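Local structure of lipase (Rhizopus niveus, 1LGY) at residues A[110-115]-A[144-149]; A[21-26]-A[45-50]; A[188-193]-A[237-242]; A[76-81]-A[125-130]; A[31-36]-A[62-67]. The protein hydrolyses ester bonds of triglycerides and of the partial glycerides derived from them, with a strong preference for the 1 and 3 positions. All coordinates share one frame; numbering follows the deposited sequence.

Interaction 1: residues A[110-115]-A[144-149]; sequences AGFLSS and HSLGGA
One residue before Phe112, whose ring meets Leu146 and Ala149 across the contact, the carbonyl oxygen Gly111 O is gripped by three donors. Ser115 N reaches Gly111 O at 2.9 Å in the ordinary bond of the helix. The hydroxyls Ser114 OG and Ser115 OG each lie 3.1 Å from Gly111 O, both tilted about 30° from its carbonyl plane, so the two serines fold their polar ends back on the first turn of helix 110-133.

Phe112 points toward the start of helix 146-161. With CG anti to the carbonyl carbon (chi1 -64°), its ring is brought against two apolar partners that lie on the same side of it, toward opposite ends. Ala149 CB comes closest, 3.5 Å from Phe112 CD2, and leans also on Phe112 CG. Toward the other end of the ring Leu146 CD2 approaches Phe112 CE1 to 3.7 Å, with the second methyl, Leu146 CD1, only slightly farther from the same carbon. Both partners come in obliquely, and the leucine side chain crosses that of Phe112 at about a right angle. His109 stacks on the Phe112 ring as well.

Leu146 directly follows the nucleophile Ser145. This is the nucleophile elbow of the alpha/beta hydrolases: Ser145 sits at a strained positive phi (48°) between strand 138-144 and the helix, and Ser145 OG hydrogen-bonds His257 NE2 of the catalytic triad. Since only apolar carbons meet across the contact, helix 110-133 is placed against the turn after the nucleophile by packing, without directional bonds.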
# COMPACT_ATOMS: atom_id res chain seq x y z
N ALA A 110 -0.29 -0.21 -16.78
CA ALA A 110 0.58 0.76 -17.41
C ALA A 110 0.78 2.11 -16.73
O ALA A 110 1.91 2.59 -16.72
CB ALA A 110 0.09 1.06 -18.81
N GLY A 111 -0.22 2.81 -16.16
CA GLY A 111 0.03 4.13 -15.58
C GLY A 111 0.71 4.06 -14.22
O GLY A 111 1.52 4.93 -13.89
N PHE A 112 0.42 3.00 -13.43
CA PHE A 112 0.93 2.89 -12.08
C PHE A 112 2.39 2.54 -12.18
O PHE A 112 3.18 3.09 -11.44
CB PHE A 112 0.23 1.80 -11.29
CG PHE A 112 -1.26 1.91 -10.97
CD1 PHE A 112 -1.96 3.10 -11.04
CD2 PHE A 112 -1.94 0.74 -10.59
CE1 PHE A 112 -3.34 3.11 -10.75
CE2 PHE A 112 -3.30 0.77 -10.29
CZ PHE A 112 -4.01 1.96 -10.37
N LEU A 113 2.78 1.66 -13.12
CA LEU A 113 4.17 1.41 -13.40
C LEU A 113 4.82 2.68 -13.93
O LEU A 113 5.87 2.99 -13.37
CB LEU A 113 4.29 0.29 -14.41
CG LEU A 113 5.72 -0.09 -14.57
CD1 LEU A 113 6.30 -0.72 -13.31
CD2 LEU A 113 5.76 -1.03 -15.73
N SER A 114 4.37 3.47 -14.92
CA SER A 114 5.05 4.73 -15.22
C SER A 114 5.09 5.73 -14.08
O SER A 114 6.03 6.50 -14.01
CB SER A 114 4.44 5.49 -16.44
OG SER A 114 3.13 6.02 -16.30
N SER A 115 4.17 5.79 -13.13
CA SER A 115 4.35 6.64 -11.96
C SER A 115 5.43 6.05 -11.08
O SER A 115 6.15 6.78 -10.41
CB SER A 115 3.12 6.72 -11.15
OG SER A 115 2.12 7.29 -11.97
N HIS A 144 -2.20 4.10 1.04
CA HIS A 144 -3.62 4.07 0.76
C HIS A 144 -3.81 4.42 -0.73
O HIS A 144 -2.93 5.01 -1.37
CB HIS A 144 -4.30 5.09 1.65
CG HIS A 144 -5.76 5.33 1.37
ND1 HIS A 144 -6.26 6.39 0.79
CD2 HIS A 144 -6.79 4.48 1.68
CE1 HIS A 144 -7.55 6.24 0.73
NE2 HIS A 144 -7.86 5.09 1.26
N SER A 145 -4.95 3.98 -1.25
CA SER A 145 -5.45 4.26 -2.57
C SER A 145 -4.42 4.05 -3.65
O SER A 145 -3.84 2.98 -3.69
CB SER A 145 -5.97 5.67 -2.55
OG SER A 145 -6.85 5.82 -3.63
N LEU A 146 -4.09 5.03 -4.51
CA LEU A 146 -3.06 4.80 -5.50
C LEU A 146 -1.70 4.51 -4.96
O LEU A 146 -0.91 3.90 -5.66
CB LEU A 146 -2.96 5.97 -6.43
CG LEU A 146 -4.05 6.14 -7.48
CD1 LEU A 146 -3.32 6.44 -8.77
CD2 LEU A 146 -4.78 4.88 -7.89
N GLY A 147 -1.48 4.98 -3.72
CA GLY A 147 -0.27 4.79 -2.99
C GLY A 147 -0.05 3.32 -2.67
O GLY A 147 1.08 2.94 -2.42
N GLY A 148 -1.11 2.52 -2.69
CA GLY A 148 -1.08 1.06 -2.51
C GLY A 148 -0.55 0.30 -3.74
O GLY A 148 0.03 -0.79 -3.65
N ALA A 149 -0.76 0.86 -4.93
CA ALA A 149 -0.19 0.23 -6.08
C ALA A 149 1.30 0.46 -6.04
O ALA A 149 2.05 -0.47 -6.35
CB ALA A 149 -0.68 0.80 -7.36

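Interaction 2: residues A[21-26]-A[45-50]; sequences AGIAAT and KWVPDG
Two apolar touches join Ile23 to the end of helix 41-46. Ile23 CG1 rests against Trp46 CB at 4.1 Å, where the two side chains cross obliquely. One carbon farther out, Ile23 CD1 meets Val47 CG1, also at 4.1 Å, now at about a right angle. The isoleucine holds CG1 anti to its carbonyl carbon (chi1 -64°) and is extended beyond it, which stretches the CD1 methyl from the tryptophan to the valine.

The indole makes a different kind of contact. Its pyrrole side lies against the bare backbone of Gly22, with Trp46 NE1 3.9 Å from Gly22 CA and CD1 of the same ring almost as near. The approach is oblique, and it is so close because glycine carries no side chain there. Lys45 CD lies over one face of the indole, 3.4 Å above its plane and offset toward the rim.

In the fold, helix 11-26 here packs on the central sheet of an alpha/beta hydrolase. Ile23 also touches Tyr77 and Val79 on strand 75-81 and Tyr66 on strand 63-70, while Val47 reaches Tyr77 and Leu68. Val47 is thus held between the helix and the sheet.

The polar end of the indole is served within its own helix: Trp46 NE1 hydrogen-bonds Gln42 OE1, one turn back. A type I beta turn from Val47 to Gly50 is closed by Gly50 N bonding Val47 O at 3.0 Å, and it leads the chain directly into strand 51-58, an edge strand of the central sheet. Val47 O is also bonded by Trp38 NE1.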
# COMPACT_ATOMS: atom_id res chain seq x y z
N ALA A 21 -2.86 1.75 8.71
CA ALA A 21 -3.73 2.65 8.03
C ALA A 21 -3.38 4.06 8.50
O ALA A 21 -3.20 4.97 7.70
CB ALA A 21 -5.12 2.30 8.40
N GLY A 22 -3.13 4.24 9.80
CA GLY A 22 -2.70 5.51 10.39
C GLY A 22 -1.39 6.07 9.83
O GLY A 22 -1.27 7.29 9.69
N ILE A 23 -0.43 5.22 9.46
CA ILE A 23 0.80 5.69 8.88
C ILE A 23 0.52 6.03 7.45
O ILE A 23 0.88 7.12 7.03
CB ILE A 23 1.88 4.60 8.99
CG1 ILE A 23 2.17 4.34 10.50
CG2 ILE A 23 3.13 5.04 8.25
CD1 ILE A 23 3.38 3.47 10.91
N ALA A 24 -0.18 5.19 6.69
CA ALA A 24 -0.59 5.57 5.33
C ALA A 24 -1.33 6.91 5.32
O ALA A 24 -1.12 7.67 4.39
CB ALA A 24 -1.48 4.50 4.77
N ALA A 25 -2.01 7.33 6.40
CA ALA A 25 -2.74 8.60 6.38
C ALA A 25 -1.92 9.85 6.51
O ALA A 25 -2.24 10.94 6.05
CB ALA A 25 -3.75 8.60 7.49
N THR A 26 -0.74 9.62 7.06
CA THR A 26 0.22 10.68 7.26
C THR A 26 0.76 11.20 5.97
O THR A 26 1.13 12.37 5.91
CB THR A 26 1.42 10.19 8.12
OG1 THR A 26 2.16 9.22 7.40
CG2 THR A 26 0.93 9.54 9.39
N LYS A 45 1.28 9.75 16.90
CA LYS A 45 0.46 8.73 17.51
C LYS A 45 0.95 7.34 17.19
O LYS A 45 0.74 6.44 18.01
CB LYS A 45 -0.99 8.78 17.04
CG LYS A 45 -1.91 7.81 17.79
CD LYS A 45 -3.30 7.53 17.19
CE LYS A 45 -3.95 6.54 18.19
NZ LYS A 45 -5.22 6.02 17.70
N TRP A 46 1.57 7.11 16.02
CA TRP A 46 1.94 5.77 15.67
C TRP A 46 3.41 5.56 15.64
O TRP A 46 3.85 4.48 15.98
CB TRP A 46 1.32 5.45 14.34
CG TRP A 46 -0.17 5.25 14.50
CD1 TRP A 46 -1.05 6.17 13.99
CD2 TRP A 46 -0.80 4.22 15.12
NE1 TRP A 46 -2.25 5.72 14.29
CE2 TRP A 46 -2.14 4.58 14.96
CE3 TRP A 46 -0.48 3.07 15.80
CZ2 TRP A 46 -3.17 3.80 15.47
CZ3 TRP A 46 -1.51 2.27 16.32
CH2 TRP A 46 -2.85 2.64 16.15
N VAL A 47 4.19 6.57 15.22
CA VAL A 47 5.62 6.43 15.31
C VAL A 47 6.27 7.69 15.83
O VAL A 47 7.03 8.35 15.14
CB VAL A 47 6.16 5.87 13.89
CG1 VAL A 47 5.39 6.48 12.78
CG2 VAL A 47 7.66 6.05 13.74
N PRO A 48 6.05 8.00 17.15
CA PRO A 48 6.55 9.18 17.87
C PRO A 48 8.02 9.57 17.73
O PRO A 48 8.37 10.74 17.78
CB PRO A 48 6.19 8.92 19.31
CG PRO A 48 6.28 7.41 19.39
CD PRO A 48 5.49 7.08 18.16
N ASP A 49 8.96 8.63 17.57
CA ASP A 49 10.35 9.02 17.43
C ASP A 49 10.81 9.03 15.98
O ASP A 49 12.00 8.93 15.71
CB ASP A 49 11.16 8.07 18.25
CG ASP A 49 11.47 6.76 17.57
OD1 ASP A 49 10.55 6.03 17.23
OD2 ASP A 49 12.65 6.48 17.37
N GLY A 50 9.94 9.22 15.00
CA GLY A 50 10.32 9.12 13.62
C GLY A 50 11.17 10.27 13.16
O GLY A 50 10.94 11.44 13.47

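Interaction 3: residues A[188-193]-A[237-242]; sequences YVESTG and SEIETK
Glu190 and Glu238 bring two carboxylate oxygens remarkably close: Glu190 OE1 lies 2.9 Å from Glu238 OE1. Both atoms are acceptors; if both acids are charged the pair is repulsive, which may raise the pKa of one of them.

The conformations explain the meeting. Glu190 places CG between its backbone N and carbonyl carbon (chi1 89°) and runs extended from there, reaching out from the helix across the Glu238 side chain at about a right angle. Glu238 turns CG beside its own N and then bends at chi2 (135°), which brings its carboxylate back toward the helix. The two carboxylate planes stand 85° apart. The other oxygen of the first acid, Glu190 OE2, rests on apolar carbon, 3.6 Å from Ile239 CG1 and about equally close to Ile239 CD1.

A water joins the two sides, donating to Glu238 OE1 at 2.8 Å and to Glu190 O at 3.1 Å. The contact lies at the surface of the alpha/beta hydrolase fold, where the end of helix 183-192 meets the loop that follows strand 231-235. Farther along this loop, Glu240 forms a salt bridge with Arg179.

Within the helix, two hydroxyls turn back on the preceding turn. Ser191 OG bonds Tyr188 O at 2.6 Å, and Thr192 OG1 bonds Val189 O, also at 2.6 Å; Val189 O accepts from Thr192 N as well. Thr192 CG2 lies over one face of the Tyr188 ring. Gly193 then leaves the helix with positive phi.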
# COMPACT_ATOMS: atom_id res chain seq x y z
N TYR A 188 3.30 -14.57 -9.03
CA TYR A 188 4.67 -14.30 -8.62
C TYR A 188 4.73 -13.64 -7.26
O TYR A 188 5.65 -13.92 -6.50
CB TYR A 188 5.33 -13.41 -9.71
CG TYR A 188 6.55 -12.64 -9.25
CD1 TYR A 188 7.79 -13.25 -9.20
CD2 TYR A 188 6.40 -11.33 -8.79
CE1 TYR A 188 8.91 -12.57 -8.69
CE2 TYR A 188 7.51 -10.64 -8.27
CZ TYR A 188 8.75 -11.27 -8.22
OH TYR A 188 9.83 -10.62 -7.66
N VAL A 189 3.75 -12.79 -6.93
CA VAL A 189 3.82 -12.05 -5.69
C VAL A 189 3.67 -12.98 -4.57
O VAL A 189 4.43 -12.86 -3.62
CB VAL A 189 2.72 -10.97 -5.62
CG1 VAL A 189 2.52 -10.40 -4.20
CG2 VAL A 189 3.16 -9.85 -6.57
N GLU A 190 2.76 -13.92 -4.68
CA GLU A 190 2.55 -14.82 -3.56
C GLU A 190 3.65 -15.83 -3.50
O GLU A 190 3.75 -16.50 -2.50
CB GLU A 190 1.21 -15.58 -3.63
CG GLU A 190 1.20 -16.92 -4.37
CD GLU A 190 0.16 -17.95 -3.93
OE1 GLU A 190 0.32 -18.59 -2.89
OE2 GLU A 190 -0.80 -18.13 -4.66
N SER A 191 4.42 -15.95 -4.59
CA SER A 191 5.50 -16.90 -4.65
C SER A 191 6.69 -16.31 -3.94
O SER A 191 7.50 -17.09 -3.49
CB SER A 191 5.87 -17.20 -6.10
OG SER A 191 6.77 -16.28 -6.71
N THR A 192 6.83 -14.98 -3.80
CA THR A 192 7.98 -14.37 -3.14
C THR A 192 8.02 -14.70 -1.66
O THR A 192 9.07 -14.86 -1.01
CB THR A 192 7.99 -12.82 -3.28
OG1 THR A 192 6.80 -12.36 -2.70
CG2 THR A 192 8.01 -12.32 -4.69
N GLY A 193 6.82 -14.78 -1.11
CA GLY A 193 6.67 -15.01 0.32
C GLY A 193 6.67 -13.72 1.14
O GLY A 193 6.52 -13.78 2.37
N SER A 237 -6.84 -16.75 1.94
CA SER A 237 -6.10 -17.19 0.76
C SER A 237 -5.14 -16.09 0.30
O SER A 237 -5.28 -14.95 0.74
CB SER A 237 -6.97 -17.45 -0.41
OG SER A 237 -8.15 -18.02 0.12
N GLU A 238 -4.13 -16.35 -0.55
CA GLU A 238 -3.21 -15.30 -1.00
C GLU A 238 -3.44 -14.83 -2.44
O GLU A 238 -2.55 -14.27 -3.08
CB GLU A 238 -1.77 -15.78 -0.88
CG GLU A 238 -1.21 -15.89 0.52
CD GLU A 238 -0.43 -17.18 0.81
OE1 GLU A 238 0.19 -17.74 -0.11
OE2 GLU A 238 -0.46 -17.63 1.96
N ILE A 239 -4.64 -15.18 -2.93
CA ILE A 239 -5.21 -14.82 -4.22
C ILE A 239 -6.64 -14.43 -3.87
O ILE A 239 -7.23 -15.04 -2.97
CB ILE A 239 -5.25 -16.00 -5.22
CG1 ILE A 239 -3.84 -16.39 -5.59
CG2 ILE A 239 -5.99 -15.63 -6.47
CD1 ILE A 239 -2.75 -15.32 -5.85
N GLU A 240 -7.25 -13.47 -4.55
CA GLU A 240 -8.57 -13.07 -4.07
C GLU A 240 -9.78 -13.93 -4.38
O GLU A 240 -10.02 -14.43 -5.49
CB GLU A 240 -8.90 -11.63 -4.50
CG GLU A 240 -8.69 -11.34 -5.94
CD GLU A 240 -9.39 -10.11 -6.45
OE1 GLU A 240 -10.33 -9.60 -5.84
OE2 GLU A 240 -8.98 -9.67 -7.51
N THR A 241 -10.40 -14.14 -3.21
CA THR A 241 -11.63 -14.86 -3.01
C THR A 241 -12.81 -13.96 -3.30
O THR A 241 -12.74 -12.73 -3.18
CB THR A 241 -11.83 -15.38 -1.53
OG1 THR A 241 -11.98 -14.22 -0.72
CG2 THR A 241 -10.64 -16.11 -0.91
N LYS A 242 -13.90 -14.64 -3.60
CA LYS A 242 -15.18 -13.98 -3.67
C LYS A 242 -15.82 -13.97 -2.28
O LYS A 242 -16.97 -13.56 -2.13
CB LYS A 242 -16.09 -14.71 -4.68
CG LYS A 242 -16.26 -16.21 -4.52
CD LYS A 242 -17.14 -16.74 -5.67
CE LYS A 242 -17.11 -18.27 -5.88
NZ LYS A 242 -17.66 -19.00 -4.75
O HOH W 1 2.96 -18.02 0.03

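Interaction 4: residues A[76-81]-A[125-130]; sequences IYLVFR and PVVQEQ
Ile76 and Gln130 make the closer of the two touches between strand 75-81 and helix 110-133, with Ile76 CD1 4.1 Å from Gln130 CB. Here the aliphatic foot of the glutamine, not its amide, does the touching, and the two side chains meet at a slant. Gln130 keeps CG anti to its carbonyl carbon and bends again at chi2 (-80°), which takes its amide off to the side. There Gln130 OE1 hydrogen-bonds Arg69 NH1, so this buried polar end has its partner on strand 63-70.

Two residues along the strand the packing is looser: Leu78 CG comes to 4.3 Å from Val127 CG2. Both of these residues are buried all the same, because helix 146-161 completes their surroundings, with Ala154 against Leu78 and Leu158 against Val127.

Strand 75-81, helix 110-133 and strand 138-144 form a beta-alpha-beta unit of the alpha/beta hydrolase fold. The two strands are parallel neighbours, joined by backbone bonds such as those of Ile76 and Leu78 to Ile140, and the helix covers one face of the sheet. Tyr77 points away from this helix; its ring packs on Val47 at the opposite face.

The outer side of the helix has another character. Pro125 and Glu129 are exposed, and Gln128, partly so, bonds Glu162 OE1 through NE2. The helix is kinked near Pro125, where its backbone bonding is interrupted.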
# COMPACT_ATOMS: atom_id res chain seq x y z
N ILE A 76 12.21 0.97 9.17
CA ILE A 76 12.39 1.92 8.11
C ILE A 76 11.11 1.75 7.35
O ILE A 76 10.83 0.66 6.83
CB ILE A 76 13.52 1.54 7.18
CG1 ILE A 76 14.79 1.41 7.95
CG2 ILE A 76 13.69 2.63 6.12
CD1 ILE A 76 15.69 0.48 7.16
N TYR A 77 10.33 2.82 7.31
CA TYR A 77 9.02 2.85 6.66
C TYR A 77 9.12 3.47 5.29
O TYR A 77 9.79 4.49 5.19
CB TYR A 77 8.04 3.69 7.47
CG TYR A 77 7.58 3.06 8.79
CD1 TYR A 77 6.55 2.12 8.77
CD2 TYR A 77 8.16 3.43 10.00
CE1 TYR A 77 6.10 1.54 9.95
CE2 TYR A 77 7.70 2.86 11.19
CZ TYR A 77 6.68 1.93 11.14
OH TYR A 77 6.24 1.35 12.30
N LEU A 78 8.49 2.93 4.25
CA LEU A 78 8.50 3.56 2.95
C LEU A 78 7.01 3.82 2.75
O LEU A 78 6.23 2.86 2.82
CB LEU A 78 8.95 2.62 1.92
CG LEU A 78 9.71 2.99 0.66
CD1 LEU A 78 9.51 1.80 -0.28
CD2 LEU A 78 9.28 4.30 0.01
N VAL A 79 6.54 5.08 2.56
CA VAL A 79 5.10 5.34 2.53
C VAL A 79 4.78 6.06 1.27
O VAL A 79 5.47 7.00 0.92
CB VAL A 79 4.71 6.20 3.78
CG1 VAL A 79 3.27 6.67 3.75
CG2 VAL A 79 4.93 5.35 5.02
N PHE A 80 3.70 5.69 0.59
CA PHE A 80 3.30 6.37 -0.65
C PHE A 80 1.87 6.89 -0.65
O PHE A 80 1.03 6.48 0.14
CB PHE A 80 3.37 5.49 -1.87
CG PHE A 80 4.72 4.93 -2.25
CD1 PHE A 80 5.13 3.74 -1.67
CD2 PHE A 80 5.53 5.60 -3.17
CE1 PHE A 80 6.37 3.22 -2.00
CE2 PHE A 80 6.77 5.05 -3.48
CZ PHE A 80 7.19 3.87 -2.90
N ARG A 81 1.63 7.81 -1.60
CA ARG A 81 0.27 8.24 -1.94
C ARG A 81 0.27 8.81 -3.36
O ARG A 81 1.28 9.35 -3.81
CB ARG A 81 -0.25 9.35 -1.04
CG ARG A 81 0.47 10.68 -1.19
CD ARG A 81 -0.34 11.76 -0.56
NE ARG A 81 0.12 13.00 -1.12
CZ ARG A 81 -0.68 13.62 -1.97
NH1 ARG A 81 -1.86 13.15 -2.32
NH2 ARG A 81 -0.30 14.75 -2.49
N PRO A 125 18.01 4.50 -3.38
CA PRO A 125 19.29 4.68 -2.72
C PRO A 125 19.10 5.12 -1.28
O PRO A 125 19.97 4.82 -0.47
CB PRO A 125 20.03 5.71 -3.52
CG PRO A 125 19.26 5.80 -4.79
CD PRO A 125 17.84 5.56 -4.36
N VAL A 126 18.01 5.82 -0.92
CA VAL A 126 17.87 6.19 0.49
C VAL A 126 17.58 5.00 1.40
O VAL A 126 18.10 4.94 2.51
CB VAL A 126 16.77 7.20 0.64
CG1 VAL A 126 16.63 7.56 2.12
CG2 VAL A 126 17.12 8.48 -0.11
N VAL A 127 16.77 4.04 0.94
CA VAL A 127 16.43 2.83 1.71
C VAL A 127 17.68 1.95 1.90
O VAL A 127 17.99 1.45 2.99
CB VAL A 127 15.31 2.05 0.95
CG1 VAL A 127 15.15 0.66 1.52
CG2 VAL A 127 13.99 2.77 1.09
N GLN A 128 18.39 1.77 0.80
CA GLN A 128 19.64 1.03 0.76
C GLN A 128 20.66 1.51 1.76
O GLN A 128 21.19 0.72 2.53
CB GLN A 128 20.21 1.12 -0.60
CG GLN A 128 19.49 0.20 -1.55
CD GLN A 128 20.37 -0.02 -2.77
OE1 GLN A 128 20.76 0.95 -3.41
NE2 GLN A 128 20.68 -1.24 -3.18
N GLU A 129 20.83 2.83 1.79
CA GLU A 129 21.67 3.55 2.74
C GLU A 129 21.23 3.36 4.19
O GLU A 129 22.04 3.16 5.10
CB GLU A 129 21.57 4.97 2.28
CG GLU A 129 22.47 6.05 2.82
CD GLU A 129 22.08 7.39 2.21
OE1 GLU A 129 22.36 7.56 1.02
OE2 GLU A 129 21.49 8.22 2.92
N GLN A 130 19.91 3.40 4.44
CA GLN A 130 19.51 3.15 5.82
C GLN A 130 19.66 1.68 6.23
O GLN A 130 19.82 1.39 7.42
CB GLN A 130 18.09 3.63 5.97
CG GLN A 130 17.99 5.16 5.75
CD GLN A 130 18.41 5.95 6.98
OE1 GLN A 130 17.85 5.82 8.07
NE2 GLN A 130 19.41 6.80 6.82

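Interaction 5: residues A[31-36]-A[62-67]; sequences SVVPGN and DTNGYV
Over one face of the Tyr66 ring sits a methyl of Val32: Val32 CG1 is 4.2 Å from the ring centroid and 26° off the normal, a CH-pi contact. It leans toward one side of the ring, nearest Tyr66 CE2 at 3.8 Å. At the ring's end Tyr66 OH is probably hydrogen-bonded to Thr26 OG1 of helix 11-26, though the modelled distance is unusually short.

The second flat group is the amide of Asn64. Asn64 ND2 donates to Asp62 OD1 at 3.1 Å in a nearly straight bond (167°). The carboxylate oxygen lies in the amide plane, yet the amide arrives from above the carboxylate plane, 69° out of it. The other end of the amide, Asn64 OD1, is bonded by Thr57 OG1, so both ends are engaged.

Strand 63-70 belongs to the antiparallel end of the central alpha/beta hydrolase sheet, between strands 51-58 and 75-81. The hairpin from 51-58 carries a G1 beta bulge, with Asp62 and Thr63 both facing Ser58. The loop 31-36 lies across this part of the sheet.

Val33 packs on the strand at Gly65 and Asn64. Its CG2, anti to the backbone N, approaches Gly65 O at 3.6 Å and Asn64 CB at 4.0 Å. Behind it the loop turns sharply through a cis peptide bond before Pro34, and Asn36 N bonds Val32 O at 2.8 Å.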
# COMPACT_ATOMS: atom_id res chain seq x y z
N SER A 31 2.42 18.89 5.49
CA SER A 31 3.50 19.14 6.42
C SER A 31 4.46 17.97 6.53
O SER A 31 5.62 18.13 6.92
CB SER A 31 2.92 19.46 7.80
OG SER A 31 2.84 18.34 8.68
N VAL A 32 4.01 16.75 6.21
CA VAL A 32 4.92 15.63 6.16
C VAL A 32 5.58 15.66 4.79
O VAL A 32 6.78 15.81 4.69
CB VAL A 32 4.14 14.36 6.40
CG1 VAL A 32 5.05 13.13 6.36
CG2 VAL A 32 3.50 14.44 7.76
N VAL A 33 4.84 15.58 3.72
CA VAL A 33 5.45 15.67 2.41
C VAL A 33 4.59 16.68 1.61
O VAL A 33 3.36 16.59 1.57
CB VAL A 33 5.53 14.22 1.79
CG1 VAL A 33 4.17 13.57 1.69
CG2 VAL A 33 6.06 14.29 0.38
N PRO A 34 5.19 17.75 1.06
CA PRO A 34 6.62 18.03 1.08
C PRO A 34 7.16 18.81 2.26
O PRO A 34 8.25 19.34 2.17
CB PRO A 34 6.80 18.70 -0.24
CG PRO A 34 5.62 19.63 -0.27
CD PRO A 34 4.48 18.78 0.29
N GLY A 35 6.45 18.85 3.39
CA GLY A 35 6.83 19.71 4.48
C GLY A 35 8.03 19.32 5.28
O GLY A 35 8.65 20.16 5.93
N ASN A 36 8.37 18.04 5.18
CA ASN A 36 9.46 17.41 5.88
C ASN A 36 9.45 17.51 7.40
O ASN A 36 10.47 17.64 8.07
CB ASN A 36 10.76 17.93 5.32
CG ASN A 36 11.45 16.89 4.44
OD1 ASN A 36 12.14 15.97 4.91
ND2 ASN A 36 11.30 17.02 3.11
N ASP A 62 1.68 13.47 -9.41
CA ASP A 62 1.39 13.70 -7.99
C ASP A 62 1.47 12.46 -7.08
O ASP A 62 0.71 12.19 -6.16
CB ASP A 62 0.02 14.38 -7.88
CG ASP A 62 -0.23 15.00 -6.50
OD1 ASP A 62 0.65 15.57 -5.84
OD2 ASP A 62 -1.37 14.89 -6.07
N THR A 63 2.54 11.75 -7.34
CA THR A 63 2.91 10.59 -6.58
C THR A 63 3.84 11.18 -5.51
O THR A 63 4.83 11.85 -5.77
CB THR A 63 3.60 9.59 -7.60
OG1 THR A 63 2.54 9.12 -8.43
CG2 THR A 63 4.25 8.34 -7.00
N ASN A 64 3.45 11.11 -4.24
CA ASN A 64 4.35 11.58 -3.19
C ASN A 64 4.70 10.44 -2.25
O ASN A 64 4.07 9.40 -2.30
CB ASN A 64 3.71 12.67 -2.42
CG ASN A 64 3.23 13.78 -3.32
OD1 ASN A 64 3.81 14.85 -3.32
ND2 ASN A 64 2.14 13.57 -4.06
N GLY A 65 5.75 10.57 -1.46
CA GLY A 65 6.08 9.51 -0.55
C GLY A 65 7.16 9.93 0.41
O GLY A 65 7.66 11.05 0.32
N TYR A 66 7.57 9.08 1.32
CA TYR A 66 8.68 9.44 2.17
C TYR A 66 9.40 8.27 2.80
O TYR A 66 8.81 7.21 2.96
CB TYR A 66 8.21 10.34 3.26
CG TYR A 66 7.19 9.77 4.23
CD1 TYR A 66 7.60 9.04 5.35
CD2 TYR A 66 5.84 10.04 4.03
CE1 TYR A 66 6.66 8.58 6.28
CE2 TYR A 66 4.89 9.59 4.96
CZ TYR A 66 5.32 8.86 6.06
OH TYR A 66 4.40 8.37 6.95
N VAL A 67 10.67 8.40 3.18
CA VAL A 67 11.34 7.30 3.89
C VAL A 67 11.42 7.80 5.34
O VAL A 67 11.73 8.96 5.62
CB VAL A 67 12.75 7.07 3.30
CG1 VAL A 67 13.45 6.02 4.13
CG2 VAL A 67 12.66 6.53 1.87

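Four of the contacts are buried; interaction 3 alone lies at the surface, and there charged side chains and a water replace the apolar packing of the others. Interactions 4 and 5 share the central sheet through neighbouring strands 75-81 and 63-70, whose backbones are probably bonded at Val79-Tyr66 and Arg81-Asn64. Interaction 2 covers the opposite face of that sheet from helix 110-133, Ile23 resting on Tyr77 and Val79. Interactions 1 and 4 use the first turns and the later part of helix 110-133, and Phe80 packs on Gly147 between them. Only interaction 1 contains a catalytic residue; the nearest atoms of interactions 1 and 3 are about 9 Å apart.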